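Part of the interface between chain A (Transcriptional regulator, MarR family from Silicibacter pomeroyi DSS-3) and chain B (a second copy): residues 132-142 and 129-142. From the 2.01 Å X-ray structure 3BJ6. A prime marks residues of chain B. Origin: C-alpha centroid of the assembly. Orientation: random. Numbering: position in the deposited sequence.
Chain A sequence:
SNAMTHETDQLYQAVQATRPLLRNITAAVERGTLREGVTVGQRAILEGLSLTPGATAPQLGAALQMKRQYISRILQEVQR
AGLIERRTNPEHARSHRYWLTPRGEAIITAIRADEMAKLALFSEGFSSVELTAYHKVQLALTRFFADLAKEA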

# COMPACT_ATOMS: atom_id res chain seq x y z
N THR A 132 -8.89 1.96 17.59
CA THR A 132 -10.19 1.77 16.99
C THR A 132 -10.47 2.84 15.93
O THR A 132 -11.03 2.54 14.87
CB THR A 132 -11.28 1.73 18.09
OG1 THR A 132 -11.07 0.52 18.84
CG2 THR A 132 -12.66 1.71 17.49
N ALA A 133 -10.11 4.09 16.24
CA ALA A 133 -10.22 5.19 15.27
C ALA A 133 -9.37 4.88 14.04
O ALA A 133 -9.84 5.04 12.90
CB ALA A 133 -9.78 6.51 15.90
N TYR A 134 -8.13 4.41 14.24
CA TYR A 134 -7.33 4.02 13.11
C TYR A 134 -8.04 2.97 12.22
O TYR A 134 -8.11 3.10 11.00
CB TYR A 134 -5.96 3.47 13.56
CG TYR A 134 -5.13 3.00 12.39
CD1 TYR A 134 -4.46 3.92 11.57
CD2 TYR A 134 -4.98 1.61 12.10
CE1 TYR A 134 -3.71 3.50 10.48
CE2 TYR A 134 -4.19 1.20 10.99
CZ TYR A 134 -3.58 2.14 10.19
OH TYR A 134 -2.81 1.77 9.09
N HIS A 135 -8.55 1.91 12.84
CA HIS A 135 -9.24 0.86 12.09
C HIS A 135 -10.46 1.41 11.32
O HIS A 135 -10.63 1.14 10.11
CB HIS A 135 -9.67 -0.26 13.05
CG HIS A 135 -10.48 -1.34 12.40
ND1 HIS A 135 -11.86 -1.31 12.37
CD2 HIS A 135 -10.12 -2.51 11.82
CE1 HIS A 135 -12.31 -2.40 11.78
NE2 HIS A 135 -11.28 -3.16 11.45
N LYS A 136 -11.28 2.21 12.01
CA LYS A 136 -12.51 2.76 11.42
C LYS A 136 -12.17 3.63 10.21
O LYS A 136 -12.79 3.49 9.13
CB LYS A 136 -13.29 3.57 12.48
CG LYS A 136 -14.70 4.05 12.08
CD LYS A 136 -15.20 5.15 13.10
CE LYS A 136 -16.48 5.92 12.68
NZ LYS A 136 -16.98 7.02 13.70
N VAL A 137 -11.20 4.53 10.37
CA VAL A 137 -10.81 5.44 9.29
C VAL A 137 -10.12 4.67 8.15
O VAL A 137 -10.42 4.90 6.98
CB VAL A 137 -9.96 6.63 9.82
CG1 VAL A 137 -9.49 7.55 8.65
CG2 VAL A 137 -10.78 7.44 10.84
N GLN A 138 -9.22 3.74 8.49
CA GLN A 138 -8.61 2.87 7.49
C GLN A 138 -9.64 2.19 6.59
O GLN A 138 -9.53 2.27 5.36
CB GLN A 138 -7.72 1.78 8.13
CG GLN A 138 -7.00 0.85 7.08
CD GLN A 138 -5.66 1.39 6.60
OE1 GLN A 138 -5.46 2.60 6.52
NE2 GLN A 138 -4.70 0.47 6.32
N LEU A 139 -10.63 1.53 7.18
CA LEU A 139 -11.62 0.84 6.39
C LEU A 139 -12.54 1.80 5.63
O LEU A 139 -12.95 1.50 4.49
CB LEU A 139 -12.43 -0.15 7.24
CG LEU A 139 -11.76 -1.37 7.92
CD1 LEU A 139 -12.80 -2.52 8.27
CD2 LEU A 139 -10.60 -1.92 7.18
N ALA A 140 -12.89 2.92 6.27
CA ALA A 140 -13.70 3.95 5.62
C ALA A 140 -12.99 4.57 4.43
O ALA A 140 -13.60 4.76 3.39
CB ALA A 140 -14.12 5.05 6.63
N LEU A 141 -11.69 4.86 4.56
CA LEU A 141 -10.90 5.31 3.42
C LEU A 141 -10.85 4.31 2.28
O LEU A 141 -10.93 4.71 1.12
CB LEU A 141 -9.45 5.64 3.81
CG LEU A 141 -9.20 6.99 4.49
CD1 LEU A 141 -7.77 6.99 4.98
CD2 LEU A 141 -9.49 8.20 3.56
N THR A 142 -10.65 3.04 2.61
CA THR A 142 -10.62 1.98 1.57
C THR A 142 -11.91 2.03 0.72
O THR A 142 -11.85 2.02 -0.49
CB THR A 142 -10.41 0.62 2.21
OG1 THR A 142 -9.19 0.68 2.98
CG2 THR A 142 -10.26 -0.48 1.12
N VAL B 129 -10.59 14.53 16.02
CA VAL B 129 -9.89 13.60 16.94
C VAL B 129 -9.65 12.22 16.29
O VAL B 129 -8.54 11.68 16.29
CB VAL B 129 -10.68 13.48 18.33
CG1 VAL B 129 -10.05 12.46 19.24
CG2 VAL B 129 -10.65 14.82 19.05
N GLU B 130 -10.69 11.66 15.68
CA GLU B 130 -10.55 10.41 14.94
C GLU B 130 -9.54 10.51 13.82
O GLU B 130 -8.70 9.60 13.64
CB GLU B 130 -11.91 10.00 14.35
CG GLU B 130 -12.87 9.46 15.40
CD GLU B 130 -14.26 9.21 14.86
OE1 GLU B 130 -14.79 10.09 14.15
OE2 GLU B 130 -14.82 8.13 15.18
N LEU B 131 -9.62 11.57 13.02
CA LEU B 131 -8.64 11.71 11.92
C LEU B 131 -7.21 11.90 12.42
O LEU B 131 -6.26 11.40 11.80
CB LEU B 131 -9.04 12.82 10.95
CG LEU B 131 -10.43 12.61 10.36
CD1 LEU B 131 -10.87 13.89 9.64
CD2 LEU B 131 -10.44 11.37 9.42
N THR B 132 -7.06 12.63 13.53
CA THR B 132 -5.74 12.82 14.07
C THR B 132 -5.18 11.48 14.58
O THR B 132 -3.99 11.21 14.40
CB THR B 132 -5.76 13.89 15.19
OG1 THR B 132 -6.03 15.14 14.56
CG2 THR B 132 -4.40 13.98 15.85
N ALA B 133 -6.03 10.67 15.22
CA ALA B 133 -5.63 9.33 15.66
C ALA B 133 -5.23 8.47 14.44
O ALA B 133 -4.20 7.77 14.48
CB ALA B 133 -6.78 8.67 16.40
N TYR B 134 -6.01 8.53 13.36
CA TYR B 134 -5.61 7.84 12.15
C TYR B 134 -4.19 8.26 11.69
O TYR B 134 -3.32 7.41 11.45
CB TYR B 134 -6.63 8.06 11.01
CG TYR B 134 -6.21 7.37 9.75
CD1 TYR B 134 -6.35 5.98 9.61
CD2 TYR B 134 -5.66 8.10 8.67
CE1 TYR B 134 -5.93 5.33 8.44
CE2 TYR B 134 -5.23 7.43 7.49
CZ TYR B 134 -5.36 6.05 7.40
OH TYR B 134 -4.98 5.37 6.24
N HIS B 135 -3.94 9.55 11.59
CA HIS B 135 -2.63 10.01 11.16
C HIS B 135 -1.50 9.51 12.08
O HIS B 135 -0.45 9.01 11.61
CB HIS B 135 -2.64 11.54 11.05
CG HIS B 135 -1.29 12.15 10.75
ND1 HIS B 135 -0.41 12.53 11.74
CD2 HIS B 135 -0.72 12.51 9.57
CE1 HIS B 135 0.66 13.08 11.19
NE2 HIS B 135 0.49 13.11 9.87
N LYS B 136 -1.70 9.66 13.39
CA LYS B 136 -0.69 9.30 14.38
C LYS B 136 -0.36 7.81 14.28
O LYS B 136 0.83 7.42 14.19
CB LYS B 136 -1.19 9.67 15.80
CG LYS B 136 -0.15 9.51 16.96
CD LYS B 136 -0.87 9.70 18.33
CE LYS B 136 -0.02 9.31 19.54
NZ LYS B 136 -0.81 9.20 20.87
N VAL B 137 -1.40 6.99 14.25
CA VAL B 137 -1.20 5.54 14.16
C VAL B 137 -0.60 5.12 12.80
O VAL B 137 0.31 4.29 12.77
CB VAL B 137 -2.51 4.78 14.52
CG1 VAL B 137 -2.31 3.26 14.36
CG2 VAL B 137 -2.93 5.12 15.99
N GLN B 138 -1.10 5.69 11.70
CA GLN B 138 -0.54 5.44 10.37
C GLN B 138 0.97 5.66 10.32
O GLN B 138 1.71 4.80 9.85
CB GLN B 138 -1.23 6.32 9.30
CG GLN B 138 -0.67 6.10 7.86
CD GLN B 138 -1.35 4.96 7.10
OE1 GLN B 138 -1.82 3.99 7.71
NE2 GLN B 138 -1.47 5.11 5.77
N LEU B 139 1.41 6.84 10.78
CA LEU B 139 2.84 7.15 10.80
C LEU B 139 3.65 6.29 11.77
O LEU B 139 4.79 5.90 11.47
CB LEU B 139 3.08 8.65 11.08
CG LEU B 139 2.57 9.67 10.03
CD1 LEU B 139 3.37 10.99 10.04
CD2 LEU B 139 2.47 9.13 8.65
N ALA B 140 3.06 6.03 12.95
CA ALA B 140 3.71 5.16 13.95
C ALA B 140 3.88 3.73 13.45
O ALA B 140 4.95 3.13 13.62
CB ALA B 140 2.94 5.20 15.29
N LEU B 141 2.87 3.19 12.78
CA LEU B 141 2.98 1.88 12.14
C LEU B 141 4.05 1.85 11.05
O LEU B 141 4.75 0.87 10.92
CB LEU B 141 1.66 1.42 11.48
CG LEU B 141 0.56 0.85 12.40
CD1 LEU B 141 -0.70 0.73 11.62
CD2 LEU B 141 0.96 -0.51 13.00
N THR B 142 4.11 2.89 10.22
CA THR B 142 5.13 2.96 9.16
C THR B 142 6.52 2.81 9.79
O THR B 142 7.34 2.00 9.34
CB THR B 142 4.99 4.25 8.35
OG1 THR B 142 3.65 4.30 7.84
CG2 THR B 142 6.00 4.28 7.15
O HOH W 1 -2.69 2.43 5.33

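The two stretches form a near-perpendicular helix-helix contact, built around a pair of reciprocally inserted tyrosines and closed at its margin by a salt bridge. The helix axes cross at -94° and approach to 7.8 Å, so close contact is concentrated around the crossing point, where the CA atoms of Tyr134 and Tyr134′ lie 4.3 Å apart. The small side chains of Ala133 and Ala133′ meet here, CB to CB at 3.7 Å. Each tyrosine, with chi1 in the t well, reaches across as a knob among Tyr134, Val137, Gln138 and Leu141 of the partner helix. The rings of Tyr134 and Tyr134′ are nearly parallel, with planes at 13°, but slid apart so that they barely overlap. Instead, a valine methyl covers a face of each ring in a CH-pi contact: Val137′ CG1 lies 3.8 Å from the Tyr134 ring centroid, and Val137 CG1 lies equally far from that of Tyr134′. At the ring edges, the buried hydroxyls find polar partners, Tyr134 OH donating to Gln138′ OE1 and Tyr134′ OH to Gln138 OE1, both at 2.8 Å. Water 1 bridges the two glutamines, accepting from Gln138 NE2 and donating to Gln138′ OE1, each at 3.0 Å. At the more exposed margin, the extended Lys136 side chain brings NZ to 2.8 Å from Glu130′ OE2, pairing opposite charges in a hydrogen-bonded salt bridge.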